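Local coordinates for protein transmembrane oligosaccharyl transferase (Archaeoglobus fulgidus, PDB 3WAJ) that is a membrane protein of the STT3/AglB oligosaccharyl transferase family, with a helical transmembrane part of the GT-C type and a soluble C-terminal part, at residues A[640-645]-A[660-665]; A[692-697]-A[828-833]; A[798-803]-A[835-840]. All blocks are in the same frame, centred on the assembly; numbering follows the deposited sequence.

All three contacts belong to the C-terminal half of the chain, well away from the zinc ion that Asp47, Asp161 and His163 bind in the N-terminal part. Contact 1 stands apart. Its centre is about 43 Å from that of contact 2 and about 40 Å from that of contact 3, and the nearest atoms in both cases are about 24 Å apart. Contacts 2 and 3 are neighbours, with centres about 9 Å apart, and their segments alternate along the chain. They touch directly: His828 NE2 lies 2.8 Å from Thr838 O, a probable hydrogen bond, and Met695 CE packs 3.4 Å from Thr801 CG2. Contact 2 thus meets the small sheet that contact 3 helps to build.

Contact 1 (A[640-645]-A[660-665]); sequences YFYYSP and LNSIII
Tyr643 and Ile663 grip each other through two backbone bonds. Tyr643 N donates to Ile663 O at 2.8 Å. Ile663 N returns a bond to Tyr643 O. This is an antiparallel hydrogen-bonded pair. Next to it, Tyr642 and Ile664 form a non-hydrogen-bonded pair, and there the CA atoms close to 4.2 Å. A third bond runs from Ile665 N to Phe641 O at 2.9 Å. Beyond it a water bridges the two segments: it accepts from Phe641 N and donates to Ile665 O.

Tyr640, Phe641 and Tyr642 pack largely through CB, against isoleucine branches. Tyr640 turns CB to Ile664 CG2 at 3.7 Å, and the two side chains cross obliquely. Its CD2 meets Ile665 O at the ring edge. Tyr642 CB rests 4.0 Å from Ile664 CG1. With its CG between the backbone N and the carbonyl carbon (chi1 69°), the Tyr642 ring brings CD2 near Ser662 OG. Phe641 brings CB to Ile665 CD1. At the loop end, Pro645 CD lies 3.4 Å from Ser662 OG, whose hydrogen-bond partner is Pro659 O. Pro645 CG lies near Leu660 O.

The arrangement is the edge of a three-stranded antiparallel sheet, with strand 640-643 in the middle and 663-664 as an outer strand. Strand 649-652 flanks the other edge of 640-643, through backbone bonds of Tyr640 with Ala652 and Tyr642 with Gly650. Helix 717-732 covers the face that carries Tyr643 and Ile663: Tyr643 touches Leu725 and Val729, and Ile663 touches Ala732. Ile665 also reaches this helix, at Ala728.

Contact 2 (A[692-697]-A[828-833]); sequences HYRMIY and HNSDYP
Arg694 reaches Tyr832 and Ser830 with its guanidinium. Its CG sits between the backbone N and the carbonyl carbon (chi1 51°), and the chain runs extended from there to NE. NH2 comes in at the edge of the Tyr832 ring, in its plane, 3.6 Å from CE2. The guanidinium and ring planes stand 83° apart, and Tyr832 CD2 lies over one face of the guanidinium. NH1 is 3.7 Å from Ser830 CB. The charge is answered elsewhere: NH2 makes a salt bridge to Glu775 and NH1 one to Glu855.

Ile696 follows, two residues on. Its CG2 sits over a face of the Tyr832 ring, 3.6 Å from the centroid and 21° off the ring normal, a CH-pi contact. CD1 lies farther out, near CE1 and CZ. The two side chains lie side by side and point the same way, and Tyr832 OH is hydrogen-bonded to Tyr607 OH. Ile696 O also meets Pro833 CG and CD, both at 3.4 Å. Tyr697 adds a looser touch, with Pro833 CG at its ring edge.

Strand 693-698 is an edge strand of a mixed sheet and pairs with strand 771-776, where Ile696 and Tyr697 both face Ile773 in a classic beta bulge. The loop 828-833, part of the long peripheral domain, leans on this edge, while Trp509 of helix 501-513 touches Ile696, Tyr832 and Pro833 and stacks on the Tyr697 ring.

Contact 3 (A[798-803]-A[835-840]); sequences TIKTNQ and KPITPY
Thr798 packs against Ile837 and Thr838, its side chain slanting across both. Thr798 CG2 meets Ile837 CD1 at 3.8 Å, and Thr838 CG2 approaches Thr798 OG1 and CB. Thr838 OG1, held between its backbone N and carbonyl carbon (chi1 76°), accepts from Thr798 N at 3.2 Å. The same hydroxyl donates to Pro839 O. Thr798 OG1 turns to another partner, Glu808.

Ile799 and Pro836 form a non-hydrogen-bonded pair, with side chains on one face of the sheet. Ile799 CD1 lies 3.8 Å from Pro836 CB, again at a slant. Lys800 and Lys835 share the other face. Of the Lys800 side chain, CB makes the near contact, 3.8 Å from Ile837 CG2. Lys835 NZ is hydrogen-bonded to Tyr832 O.

The pairing joins the two inner strands, 792-800 and 835-844, of a four-stranded antiparallel sheet in the AglB long peripheral domain. Lys800 N gives Lys835 O a nearly straight bond of 2.8 Å (178° at the hydrogen), and Lys835 N donates back to Lys800 O. Ile837 N donates to Thr798 O.

Toward strand 792-800 a residue of a non-hydrogen-bonded pair donates no N-H, so Pro836 costs no bond there. The pairing passes the proline, then departs from regular strand geometry at Ile837 and Thr838. The Thr838 hydroxyl in effect stands in for the Ile837 carbonyl that a regular ladder would use.

Contact 1 (A[640-645]-A[660-665])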
loop_
_atom_site.group_PDB
_atom_site.type_symbol
_atom_site.label_atom_id
_atom_site.label_comp_id
_atom_site.label_asym_id
_atom_site.label_seq_id
_atom_site.Cartn_x
_atom_site.Cartn_y
_atom_site.Cartn_z
ATOM N N TYR A 640 5.040 -31.629 -0.153
ATOM C CA TYR A 640 3.589 -31.632 -0.076
ATOM C C TYR A 640 3.094 -32.875 0.589
ATOM O O TYR A 640 3.735 -33.942 0.504
ATOM C CB TYR A 640 2.983 -31.589 -1.490
ATOM C CG TYR A 640 3.386 -30.369 -2.270
ATOM C CD1 TYR A 640 4.524 -30.387 -3.084
ATOM C CD2 TYR A 640 2.659 -29.190 -2.174
ATOM C CE1 TYR A 640 4.913 -29.271 -3.795
ATOM C CE2 TYR A 640 3.037 -28.059 -2.885
ATOM C CZ TYR A 640 4.168 -28.105 -3.698
ATOM O OH TYR A 640 4.571 -26.988 -4.407
ATOM N N PHE A 641 1.937 -32.739 1.232
ATOM C CA PHE A 641 1.158 -33.898 1.660
ATOM C C PHE A 641 0.254 -34.307 0.506
ATOM O O PHE A 641 -0.223 -33.453 -0.248
ATOM C CB PHE A 641 0.287 -33.542 2.870
ATOM C CG PHE A 641 1.050 -33.450 4.164
ATOM C CD1 PHE A 641 1.765 -34.548 4.636
ATOM C CD2 PHE A 641 1.037 -32.277 4.918
ATOM C CE1 PHE A 641 2.471 -34.484 5.822
ATOM C CE2 PHE A 641 1.742 -32.197 6.106
ATOM C CZ PHE A 641 2.458 -33.307 6.564
ATOM N N TYR A 642 0.003 -35.601 0.378
ATOM C CA TYR A 642 -0.869 -36.103 -0.686
ATOM C C TYR A 642 -1.484 -37.474 -0.349
ATOM O O TYR A 642 -0.954 -38.214 0.492
ATOM C CB TYR A 642 -0.059 -36.248 -1.976
ATOM C CG TYR A 642 0.946 -37.373 -1.886
ATOM C CD1 TYR A 642 2.207 -37.155 -1.352
ATOM C CD2 TYR A 642 0.622 -38.666 -2.301
ATOM C CE1 TYR A 642 3.126 -38.179 -1.244
ATOM C CE2 TYR A 642 1.537 -39.698 -2.209
ATOM C CZ TYR A 642 2.788 -39.446 -1.682
ATOM O OH TYR A 642 3.708 -40.468 -1.585
ATOM N N TYR A 643 -2.570 -37.815 -1.042
ATOM C CA TYR A 643 -3.083 -39.188 -1.076
ATOM C C TYR A 643 -2.804 -39.839 -2.430
ATOM O O TYR A 643 -3.105 -39.268 -3.487
ATOM C CB TYR A 643 -4.578 -39.218 -0.800
ATOM C CG TYR A 643 -4.906 -38.673 0.551
ATOM C CD1 TYR A 643 -5.045 -39.513 1.654
ATOM C CD2 TYR A 643 -5.041 -37.307 0.739
ATOM C CE1 TYR A 643 -5.344 -38.994 2.915
ATOM C CE2 TYR A 643 -5.322 -36.784 1.980
ATOM C CZ TYR A 643 -5.478 -37.625 3.060
ATOM O OH TYR A 643 -5.750 -37.059 4.274
ATOM N N SER A 644 -2.223 -41.035 -2.389
ATOM C CA SER A 644 -1.874 -41.766 -3.600
ATOM C C SER A 644 -3.150 -42.241 -4.283
ATOM O O SER A 644 -4.234 -42.181 -3.692
ATOM C CB SER A 644 -0.988 -42.966 -3.269
ATOM O OG SER A 644 -1.723 -43.974 -2.609
ATOM N N PRO A 645 -3.037 -42.704 -5.540
ATOM C CA PRO A 645 -4.238 -43.264 -6.179
ATOM C C PRO A 645 -4.760 -44.545 -5.509
ATOM O O PRO A 645 -5.917 -44.887 -5.741
ATOM C CB PRO A 645 -3.783 -43.530 -7.627
ATOM C CG PRO A 645 -2.285 -43.398 -7.618
ATOM C CD PRO A 645 -1.958 -42.450 -6.516
ATOM N N LEU A 660 1.730 -40.138 -10.213
ATOM C CA LEU A 660 0.712 -39.507 -11.050
ATOM C C LEU A 660 -0.680 -39.872 -10.523
ATOM O O LEU A 660 -0.861 -40.939 -9.923
ATOM C CB LEU A 660 0.857 -39.946 -12.516
ATOM C CG LEU A 660 1.995 -39.341 -13.349
ATOM C CD1 LEU A 660 2.136 -40.015 -14.724
ATOM C CD2 LEU A 660 1.790 -37.859 -13.509
ATOM N N ASN A 661 -1.641 -38.974 -10.738
ATOM C CA ASN A 661 -3.041 -39.174 -10.352
ATOM C C ASN A 661 -3.288 -39.185 -8.837
ATOM O O ASN A 661 -4.289 -39.726 -8.363
ATOM C CB ASN A 661 -3.619 -40.435 -11.008
ATOM C CG ASN A 661 -3.491 -40.420 -12.512
ATOM O OD1 ASN A 661 -3.679 -39.385 -13.152
ATOM N ND2 ASN A 661 -3.156 -41.577 -13.089
ATOM N N SER A 662 -2.368 -38.594 -8.083
ATOM C CA SER A 662 -2.551 -38.454 -6.652
ATOM C C SER A 662 -3.446 -37.260 -6.393
ATOM O O SER A 662 -3.589 -36.395 -7.239
ATOM C CB SER A 662 -1.207 -38.210 -5.968
ATOM O OG SER A 662 -0.491 -39.410 -5.819
ATOM N N ILE A 663 -4.054 -37.184 -5.226
ATOM C CA ILE A 663 -4.592 -35.890 -4.854
ATOM C C ILE A 663 -3.598 -35.204 -3.893
ATOM O O ILE A 663 -3.219 -35.748 -2.857
ATOM C CB ILE A 663 -6.115 -35.925 -4.444
ATOM C CG1 ILE A 663 -6.361 -35.269 -3.098
ATOM C CG2 ILE A 663 -6.726 -37.314 -4.565
ATOM C CD1 ILE A 663 -6.582 -33.797 -3.242
ATOM N N ILE A 664 -3.120 -34.036 -4.307
ATOM C CA ILE A 664 -2.063 -33.319 -3.597
ATOM C C ILE A 664 -2.638 -32.092 -2.900
ATOM O O ILE A 664 -3.322 -31.277 -3.527
ATOM C CB ILE A 664 -0.963 -32.838 -4.586
ATOM C CG1 ILE A 664 -0.352 -34.021 -5.345
ATOM C CG2 ILE A 664 0.117 -32.033 -3.859
ATOM C CD1 ILE A 664 0.446 -33.620 -6.578
ATOM N N ILE A 665 -2.364 -31.950 -1.606
ATOM C CA ILE A 665 -2.796 -30.748 -0.911
ATOM C C ILE A 665 -1.897 -29.600 -1.363
ATOM O O ILE A 665 -0.702 -29.574 -1.044
ATOM C CB ILE A 665 -2.770 -30.908 0.619
ATOM C CG1 ILE A 665 -3.829 -31.916 1.061
ATOM C CG2 ILE A 665 -2.994 -29.554 1.313
ATOM C CD1 ILE A 665 -3.587 -32.493 2.447
HETATM O O HOH W 1 0.760 -30.368 1.228
#

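Contact 2 (A[692-697]-A[828-833])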
loop_
_atom_site.group_PDB
_atom_site.type_symbol
_atom_site.label_atom_id
_atom_site.label_comp_id
_atom_site.label_asym_id
_atom_site.label_seq_id
_atom_site.Cartn_x
_atom_site.Cartn_y
_atom_site.Cartn_z
ATOM N N HIS A 692 14.103 -14.099 25.582
ATOM C CA HIS A 692 13.922 -12.658 25.695
ATOM C C HIS A 692 12.588 -12.171 25.146
ATOM O O HIS A 692 12.411 -10.977 24.908
ATOM C CB HIS A 692 15.058 -11.942 24.957
ATOM C CG HIS A 692 16.418 -12.290 25.479
ATOM N ND1 HIS A 692 16.882 -11.838 26.698
ATOM C CD2 HIS A 692 17.403 -13.061 24.962
ATOM C CE1 HIS A 692 18.100 -12.309 26.902
ATOM N NE2 HIS A 692 18.437 -13.056 25.865
ATOM N N TYR A 693 11.650 -13.089 24.932
ATOM C CA TYR A 693 10.334 -12.718 24.403
ATOM C C TYR A 693 9.256 -13.469 25.155
ATOM O O TYR A 693 9.440 -14.638 25.480
ATOM C CB TYR A 693 10.249 -13.028 22.898
ATOM C CG TYR A 693 11.279 -12.268 22.123
ATOM C CD1 TYR A 693 10.957 -11.083 21.504
ATOM C CD2 TYR A 693 12.591 -12.709 22.057
ATOM C CE1 TYR A 693 11.911 -10.355 20.819
ATOM C CE2 TYR A 693 13.565 -11.976 21.379
ATOM C CZ TYR A 693 13.212 -10.809 20.761
ATOM O OH TYR A 693 14.161 -10.085 20.083
ATOM N N ARG A 694 8.138 -12.803 25.438
ATOM C CA ARG A 694 6.984 -13.448 26.088
ATOM C C ARG A 694 5.744 -12.972 25.357
ATOM O O ARG A 694 5.720 -11.842 24.851
ATOM C CB ARG A 694 6.901 -13.080 27.586
ATOM C CG ARG A 694 6.960 -11.570 27.887
ATOM C CD ARG A 694 6.724 -11.297 29.351
ATOM N NE ARG A 694 6.746 -9.876 29.704
ATOM C CZ ARG A 694 6.667 -9.411 30.952
ATOM N NH1 ARG A 694 6.568 -10.252 31.968
ATOM N NH2 ARG A 694 6.693 -8.113 31.182
ATOM N N MET A 695 4.724 -13.814 25.266
ATOM C CA MET A 695 3.473 -13.362 24.680
ATOM C C MET A 695 2.753 -12.514 25.726
ATOM O O MET A 695 2.801 -12.824 26.919
ATOM C CB MET A 695 2.630 -14.561 24.258
ATOM C CG MET A 695 1.243 -14.228 23.714
ATOM S SD MET A 695 0.593 -15.640 22.819
ATOM C CE MET A 695 -1.095 -15.345 23.121
ATOM N N ILE A 696 2.107 -11.434 25.297
ATOM C CA ILE A 696 1.366 -10.609 26.249
ATOM C C ILE A 696 -0.108 -10.484 25.902
ATOM O O ILE A 696 -0.924 -10.114 26.758
ATOM C CB ILE A 696 1.980 -9.214 26.413
ATOM C CG1 ILE A 696 1.995 -8.472 25.081
ATOM C CG2 ILE A 696 3.375 -9.315 26.990
ATOM C CD1 ILE A 696 2.610 -7.080 25.175
ATOM N N TYR A 697 -0.434 -10.798 24.647
ATOM C CA TYR A 697 -1.795 -10.674 24.111
ATOM C C TYR A 697 -1.932 -11.431 22.787
ATOM O O TYR A 697 -1.004 -11.429 21.972
ATOM C CB TYR A 697 -2.120 -9.186 23.891
ATOM C CG TYR A 697 -3.453 -8.879 23.219
ATOM C CD1 TYR A 697 -3.601 -8.949 21.830
ATOM C CD2 TYR A 697 -4.551 -8.456 23.968
ATOM C CE1 TYR A 697 -4.821 -8.636 21.213
ATOM C CE2 TYR A 697 -5.764 -8.147 23.360
ATOM C CZ TYR A 697 -5.892 -8.239 21.986
ATOM O OH TYR A 697 -7.088 -7.935 21.388
ATOM N N HIS A 828 5.144 -13.975 37.246
ATOM C CA HIS A 828 3.860 -14.369 37.807
ATOM C C HIS A 828 3.033 -13.197 38.343
ATOM O O HIS A 828 1.937 -13.391 38.861
ATOM C CB HIS A 828 4.047 -15.501 38.822
ATOM C CG HIS A 828 4.390 -16.811 38.174
ATOM N ND1 HIS A 828 5.681 -17.160 37.826
ATOM C CD2 HIS A 828 3.601 -17.833 37.762
ATOM C CE1 HIS A 828 5.674 -18.351 37.249
ATOM N NE2 HIS A 828 4.426 -18.782 37.201
ATOM N N ASN A 829 3.534 -11.977 38.163
ATOM C CA ASN A 829 2.793 -10.799 38.600
ATOM C C ASN A 829 2.703 -9.680 37.565
ATOM O O ASN A 829 2.407 -8.537 37.912
ATOM C CB ASN A 829 3.363 -10.254 39.918
ATOM C CG ASN A 829 4.852 -9.946 39.835
ATOM O OD1 ASN A 829 5.598 -10.619 39.122
ATOM N ND2 ASN A 829 5.290 -8.921 40.566
ATOM N N SER A 830 2.952 -9.997 36.295
ATOM C CA SER A 830 2.814 -8.989 35.242
ATOM C C SER A 830 1.339 -8.668 34.990
ATOM O O SER A 830 0.459 -9.510 35.185
ATOM C CB SER A 830 3.514 -9.424 33.951
ATOM O OG SER A 830 2.912 -10.577 33.404
ATOM N N ASP A 831 1.060 -7.440 34.573
ATOM C CA ASP A 831 -0.326 -7.024 34.384
ATOM C C ASP A 831 -0.897 -7.438 33.021
ATOM O O ASP A 831 -1.983 -7.017 32.626
ATOM C CB ASP A 831 -0.476 -5.522 34.649
ATOM C CG ASP A 831 -0.434 -5.189 36.139
ATOM O OD1 ASP A 831 0.016 -6.046 36.934
ATOM O OD2 ASP A 831 -0.855 -4.075 36.520
ATOM N N TYR A 832 -0.166 -8.305 32.331
ATOM C CA TYR A 832 -0.564 -8.776 31.017
ATOM C C TYR A 832 -1.582 -9.921 31.092
ATOM O O TYR A 832 -1.481 -10.798 31.963
ATOM C CB TYR A 832 0.681 -9.163 30.225
ATOM C CG TYR A 832 1.519 -7.961 29.814
ATOM C CD1 TYR A 832 0.934 -6.864 29.191
ATOM C CD2 TYR A 832 2.890 -7.920 30.058
ATOM C CE1 TYR A 832 1.691 -5.765 28.801
ATOM C CE2 TYR A 832 3.659 -6.823 29.682
ATOM C CZ TYR A 832 3.059 -5.747 29.053
ATOM O OH TYR A 832 3.815 -4.641 28.666
ATOM N N PRO A 833 -2.589 -9.886 30.195
ATOM C CA PRO A 833 -3.670 -10.879 30.087
ATOM C C PRO A 833 -3.193 -12.264 29.642
ATOM O O PRO A 833 -3.912 -13.238 29.834
ATOM C CB PRO A 833 -4.615 -10.273 29.032
ATOM C CG PRO A 833 -3.797 -9.270 28.282
ATOM C CD PRO A 833 -2.762 -8.764 29.254
#

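Contact 3 (A[798-803]-A[835-840])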
loop_
_atom_site.group_PDB
_atom_site.type_symbol
_atom_site.label_atom_id
_atom_site.label_comp_id
_atom_site.label_asym_id
_atom_site.label_seq_id
_atom_site.Cartn_x
_atom_site.Cartn_y
_atom_site.Cartn_z
ATOM N N THR A 798 3.158 -23.714 31.989
ATOM C CA THR A 798 1.956 -23.636 31.164
ATOM C C THR A 798 1.503 -22.178 31.071
ATOM O O THR A 798 1.464 -21.462 32.082
ATOM C CB THR A 798 0.846 -24.552 31.709
ATOM O OG1 THR A 798 1.370 -25.877 31.833
ATOM C CG2 THR A 798 -0.358 -24.589 30.782
ATOM N N ILE A 799 1.183 -21.740 29.857
ATOM C CA ILE A 799 0.816 -20.344 29.605
ATOM C C ILE A 799 -0.638 -20.294 29.147
ATOM O O ILE A 799 -1.048 -21.111 28.331
ATOM C CB ILE A 799 1.724 -19.716 28.523
ATOM C CG1 ILE A 799 3.207 -20.010 28.805
ATOM C CG2 ILE A 799 1.456 -18.204 28.376
ATOM C CD1 ILE A 799 3.746 -19.370 30.092
ATOM N N LYS A 800 -1.417 -19.345 29.671
ATOM C CA LYS A 800 -2.805 -19.159 29.233
ATOM C C LYS A 800 -3.022 -17.773 28.613
ATOM O O LYS A 800 -2.701 -16.748 29.220
ATOM C CB LYS A 800 -3.773 -19.344 30.400
ATOM C CG LYS A 800 -5.252 -19.445 29.999
ATOM C CD LYS A 800 -6.134 -19.569 31.245
ATOM C CE LYS A 800 -7.613 -19.621 30.904
ATOM N NZ LYS A 800 -8.488 -19.300 32.089
ATOM N N THR A 801 -3.594 -17.746 27.412
ATOM C CA THR A 801 -3.795 -16.491 26.700
ATOM C C THR A 801 -5.147 -15.903 27.064
ATOM O O THR A 801 -6.013 -16.601 27.588
ATOM C CB THR A 801 -3.718 -16.699 25.175
ATOM O OG1 THR A 801 -4.997 -17.122 24.680
ATOM C CG2 THR A 801 -2.671 -17.765 24.844
ATOM N N ASN A 802 -5.343 -14.628 26.746
ATOM C CA ASN A 802 -6.622 -13.965 26.978
ATOM C C ASN A 802 -7.764 -14.537 26.142
ATOM O O ASN A 802 -8.876 -14.025 26.186
ATOM C CB ASN A 802 -6.491 -12.477 26.683
ATOM C CG ASN A 802 -5.829 -12.212 25.348
ATOM O OD1 ASN A 802 -4.740 -12.732 25.061
ATOM N ND2 ASN A 802 -6.499 -11.432 24.503
ATOM N N GLN A 803 -7.485 -15.574 25.356
ATOM C CA GLN A 803 -8.522 -16.285 24.610
ATOM C C GLN A 803 -8.782 -17.615 25.282
ATOM O O GLN A 803 -9.446 -18.479 24.714
ATOM C CB GLN A 803 -8.086 -16.544 23.167
ATOM C CG GLN A 803 -7.746 -15.288 22.390
ATOM C CD GLN A 803 -8.921 -14.347 22.275
ATOM O OE1 GLN A 803 -10.080 -14.761 22.382
ATOM N NE2 GLN A 803 -8.634 -13.070 22.057
ATOM N N LYS A 835 -0.794 -14.954 30.776
ATOM C CA LYS A 835 0.015 -15.259 31.965
ATOM C C LYS A 835 0.348 -16.740 32.140
ATOM O O LYS A 835 -0.360 -17.616 31.630
ATOM C CB LYS A 835 -0.587 -14.666 33.265
ATOM C CG LYS A 835 -2.089 -14.792 33.439
ATOM C CD LYS A 835 -2.768 -13.409 33.474
ATOM C CE LYS A 835 -2.309 -12.554 34.656
ATOM N NZ LYS A 835 -2.684 -11.104 34.531
ATOM N N PRO A 836 1.458 -17.023 32.836
ATOM C CA PRO A 836 1.709 -18.427 33.168
ATOM C C PRO A 836 0.724 -18.867 34.252
ATOM O O PRO A 836 0.376 -18.064 35.125
ATOM C CB PRO A 836 3.158 -18.425 33.691
ATOM C CG PRO A 836 3.464 -16.990 34.064
ATOM C CD PRO A 836 2.568 -16.123 33.216
ATOM N N ILE A 837 0.254 -20.112 34.182
ATOM C CA ILE A 837 -0.666 -20.633 35.195
ATOM C C ILE A 837 -0.045 -21.717 36.077
ATOM O O ILE A 837 -0.706 -22.248 36.965
ATOM C CB ILE A 837 -1.983 -21.171 34.594
ATOM C CG1 ILE A 837 -1.718 -22.313 33.608
ATOM C CG2 ILE A 837 -2.792 -20.044 33.960
ATOM C CD1 ILE A 837 -2.998 -22.878 32.984
ATOM N N THR A 838 1.211 -22.058 35.806
ATOM C CA THR A 838 2.006 -22.893 36.708
ATOM C C THR A 838 3.310 -22.160 36.969
ATOM O O THR A 838 3.686 -21.280 36.203
ATOM C CB THR A 838 2.344 -24.278 36.100
ATOM O OG1 THR A 838 3.391 -24.131 35.131
ATOM C CG2 THR A 838 1.111 -24.929 35.453
ATOM N N PRO A 839 4.006 -22.518 38.055
ATOM C CA PRO A 839 5.383 -22.033 38.209
ATOM C C PRO A 839 6.265 -22.741 37.191
ATOM O O PRO A 839 5.802 -23.689 36.549
ATOM C CB PRO A 839 5.754 -22.488 39.623
ATOM C CG PRO A 839 4.807 -23.613 39.930
ATOM C CD PRO A 839 3.535 -23.261 39.240
ATOM N N TYR A 840 7.506 -22.299 37.031
ATOM C CA TYR A 840 8.429 -23.025 36.170
ATOM C C TYR A 840 8.827 -24.350 36.833
ATOM O O TYR A 840 9.162 -24.383 38.022
ATOM C CB TYR A 840 9.688 -22.198 35.905
ATOM C CG TYR A 840 9.516 -20.946 35.069
ATOM C CD1 TYR A 840 9.462 -21.010 33.687
ATOM C CD2 TYR A 840 9.463 -19.696 35.668
ATOM C CE1 TYR A 840 9.336 -19.865 32.928
ATOM C CE2 TYR A 840 9.333 -18.545 34.918
ATOM C CZ TYR A 840 9.270 -18.637 33.551
ATOM O OH TYR A 840 9.145 -17.490 32.803
#